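Long-range contact in phenylalanyl-tRNA synthetase beta chain (Pyrococcus horikoshii, PDB 2CXI), which forms, with the alpha subunit, the tetrameric synthetase that joins phenylalanine to tRNA(Phe) at the expense of ATP: residues A[87-93]-A[262-268]. Sequence-based numbering, arbitrary orientation.
Sequences SNVTVYV and RSVRVVY
Arg265 takes hold of Thr90 side-on: its NE and NH2 both donate to Thr90 OG1, each at 3.2 Å, from near the edge of the guanidinium. A bend in the arginine chain at its third torsion (chi3 82°) lays the planar group beside Thr90, with Val267 CG2 against one of its faces. Thr90 suits the place because its hydroxyl takes both N-H groups while CG2 packs 3.8 Å from Val267 CG2 and lies over one face of the Tyr92 ring, near its rim. That ring runs alongside Val267, CD1 lying 3.7 Å from Val267 CB, and a water joins Tyr92 OH to Arg265 NH2. Replacing Arg265 with a leucine would probably leave Thr90 OG1 without two donors, the water without one partner and Glu272, which pairs with Arg265 NH1 in a salt bridge, without that counter-charge. On the opposite face of the sheet, beta-branched valines supply compact apolar cover: Val91 CG2 meets Val264 CG2, and Val93 CG2 meets Val266 CG1. Val93 CB also sits over the centre of the Tyr268 ring in a CH-pi contact (3.8 Å to the centroid).

Four backbone hydrogen bonds set Thr90 beside Arg265, Val91 beside Val266 and Tyr92 beside Val267. Beyond the corner at Asn88, Ser263 O accepts from both Ser87 N and Ser87 OG (OG at 2.7 Å); a short hydroxyl suits Ser87, since the same OG also accepts from Val89 N in an ST turn. Farther out, Gly16 O and Ser18 N of a second copy of this subunit hydrogen-bond to Thr90 OG1 and Tyr92 OH. The whole is a parallel strand pair, axes 22° apart, in the mixed sheet to which the B3/4 domain contributes strand 260-267 in this N-terminal fragment of the beta subunit.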
# COMPACT_ATOMS: atom_id res chain seq x y z
N SER A 87 -0.22 16.10 -6.01
CA SER A 87 -1.09 14.96 -6.17
C SER A 87 -0.57 13.83 -5.26
O SER A 87 0.45 13.94 -4.59
CB SER A 87 -1.14 14.48 -7.62
OG SER A 87 0.09 13.88 -8.00
N ASN A 88 -1.28 12.72 -5.25
CA ASN A 88 -0.83 11.58 -4.48
C ASN A 88 -0.16 10.60 -5.45
O ASN A 88 -0.27 9.38 -5.28
CB ASN A 88 -2.08 10.95 -3.83
CG ASN A 88 -1.75 9.77 -2.93
OD1 ASN A 88 -2.43 8.72 -3.01
ND2 ASN A 88 -0.70 9.91 -2.08
N VAL A 89 0.48 11.12 -6.49
CA VAL A 89 0.96 10.26 -7.54
C VAL A 89 2.50 10.19 -7.55
O VAL A 89 3.20 11.21 -7.40
CB VAL A 89 0.39 10.69 -8.91
CG1 VAL A 89 1.01 9.94 -10.01
CG2 VAL A 89 -1.13 10.47 -8.95
N THR A 90 2.99 8.97 -7.73
CA THR A 90 4.39 8.70 -7.99
C THR A 90 4.60 8.11 -9.39
O THR A 90 3.83 7.24 -9.86
CB THR A 90 4.91 7.69 -6.94
OG1 THR A 90 4.85 8.30 -5.65
CG2 THR A 90 6.38 7.43 -7.14
N VAL A 91 5.65 8.59 -10.05
CA VAL A 91 6.13 7.95 -11.29
C VAL A 91 7.57 7.50 -11.07
O VAL A 91 8.37 8.25 -10.58
CB VAL A 91 6.07 8.93 -12.51
CG1 VAL A 91 6.57 8.25 -13.82
CG2 VAL A 91 4.67 9.49 -12.64
N TYR A 92 7.87 6.26 -11.45
CA TYR A 92 9.24 5.73 -11.36
C TYR A 92 9.92 5.79 -12.70
O TYR A 92 9.37 5.31 -13.69
CB TYR A 92 9.20 4.29 -10.85
CG TYR A 92 8.58 4.22 -9.48
CD1 TYR A 92 9.37 4.46 -8.34
CD2 TYR A 92 7.21 3.93 -9.31
CE1 TYR A 92 8.80 4.41 -7.07
CE2 TYR A 92 6.64 3.86 -8.03
CZ TYR A 92 7.46 4.07 -6.92
OH TYR A 92 6.93 4.05 -5.64
N VAL A 93 11.11 6.40 -12.72
CA VAL A 93 11.97 6.38 -13.92
C VAL A 93 13.13 5.39 -13.82
O VAL A 93 14.03 5.54 -12.97
CB VAL A 93 12.48 7.82 -14.28
CG1 VAL A 93 13.36 7.79 -15.55
CG2 VAL A 93 11.29 8.73 -14.44
N ARG A 262 -1.23 19.96 -10.64
CA ARG A 262 -0.91 19.09 -9.50
C ARG A 262 0.44 18.49 -9.78
O ARG A 262 0.67 18.00 -10.90
CB ARG A 262 -1.97 17.99 -9.39
CG ARG A 262 -3.39 18.51 -9.12
CD ARG A 262 -3.43 19.34 -7.84
NE ARG A 262 -4.71 19.91 -7.49
CZ ARG A 262 -4.95 21.22 -7.34
NH1 ARG A 262 -3.97 22.13 -7.57
NH2 ARG A 262 -6.15 21.62 -6.99
N SER A 263 1.34 18.52 -8.80
CA SER A 263 2.67 17.99 -8.98
C SER A 263 2.69 16.49 -8.73
O SER A 263 1.82 15.94 -8.05
CB SER A 263 3.69 18.68 -8.08
OG SER A 263 3.43 18.43 -6.72
N VAL A 264 3.69 15.82 -9.30
CA VAL A 264 3.86 14.40 -9.05
C VAL A 264 5.30 14.20 -8.54
O VAL A 264 6.19 15.05 -8.78
CB VAL A 264 3.44 13.46 -10.25
CG1 VAL A 264 2.38 14.08 -11.20
CG2 VAL A 264 4.59 12.92 -11.00
N ARG A 265 5.49 13.11 -7.79
CA ARG A 265 6.80 12.70 -7.26
C ARG A 265 7.45 11.80 -8.28
O ARG A 265 6.89 10.77 -8.66
CB ARG A 265 6.56 11.95 -5.92
CG ARG A 265 7.79 11.55 -5.16
CD ARG A 265 7.45 11.03 -3.71
NE ARG A 265 7.05 9.66 -3.82
CZ ARG A 265 7.80 8.60 -3.53
NH1 ARG A 265 9.02 8.71 -3.00
NH2 ARG A 265 7.28 7.42 -3.74
N VAL A 266 8.63 12.17 -8.76
CA VAL A 266 9.25 11.42 -9.80
C VAL A 266 10.53 10.82 -9.21
O VAL A 266 11.45 11.57 -8.86
CB VAL A 266 9.60 12.24 -11.05
CG1 VAL A 266 10.05 11.31 -12.21
CG2 VAL A 266 8.41 13.15 -11.49
N VAL A 267 10.57 9.50 -9.16
CA VAL A 267 11.61 8.72 -8.47
C VAL A 267 12.60 8.10 -9.46
O VAL A 267 12.28 7.22 -10.31
CB VAL A 267 10.97 7.67 -7.48
CG1 VAL A 267 12.07 6.94 -6.61
CG2 VAL A 267 10.01 8.34 -6.58
N TYR A 268 13.83 8.60 -9.38
CA TYR A 268 14.94 8.06 -10.11
C TYR A 268 15.76 7.18 -9.15
O TYR A 268 15.49 7.16 -7.97
CB TYR A 268 15.80 9.20 -10.65
CG TYR A 268 15.20 9.97 -11.82
CD1 TYR A 268 14.13 10.86 -11.62
CD2 TYR A 268 15.69 9.79 -13.13
CE1 TYR A 268 13.58 11.60 -12.72
CE2 TYR A 268 15.12 10.50 -14.22
CZ TYR A 268 14.09 11.39 -13.99
OH TYR A 268 13.58 12.09 -15.06
O HOH W 1 8.51 4.94 -3.63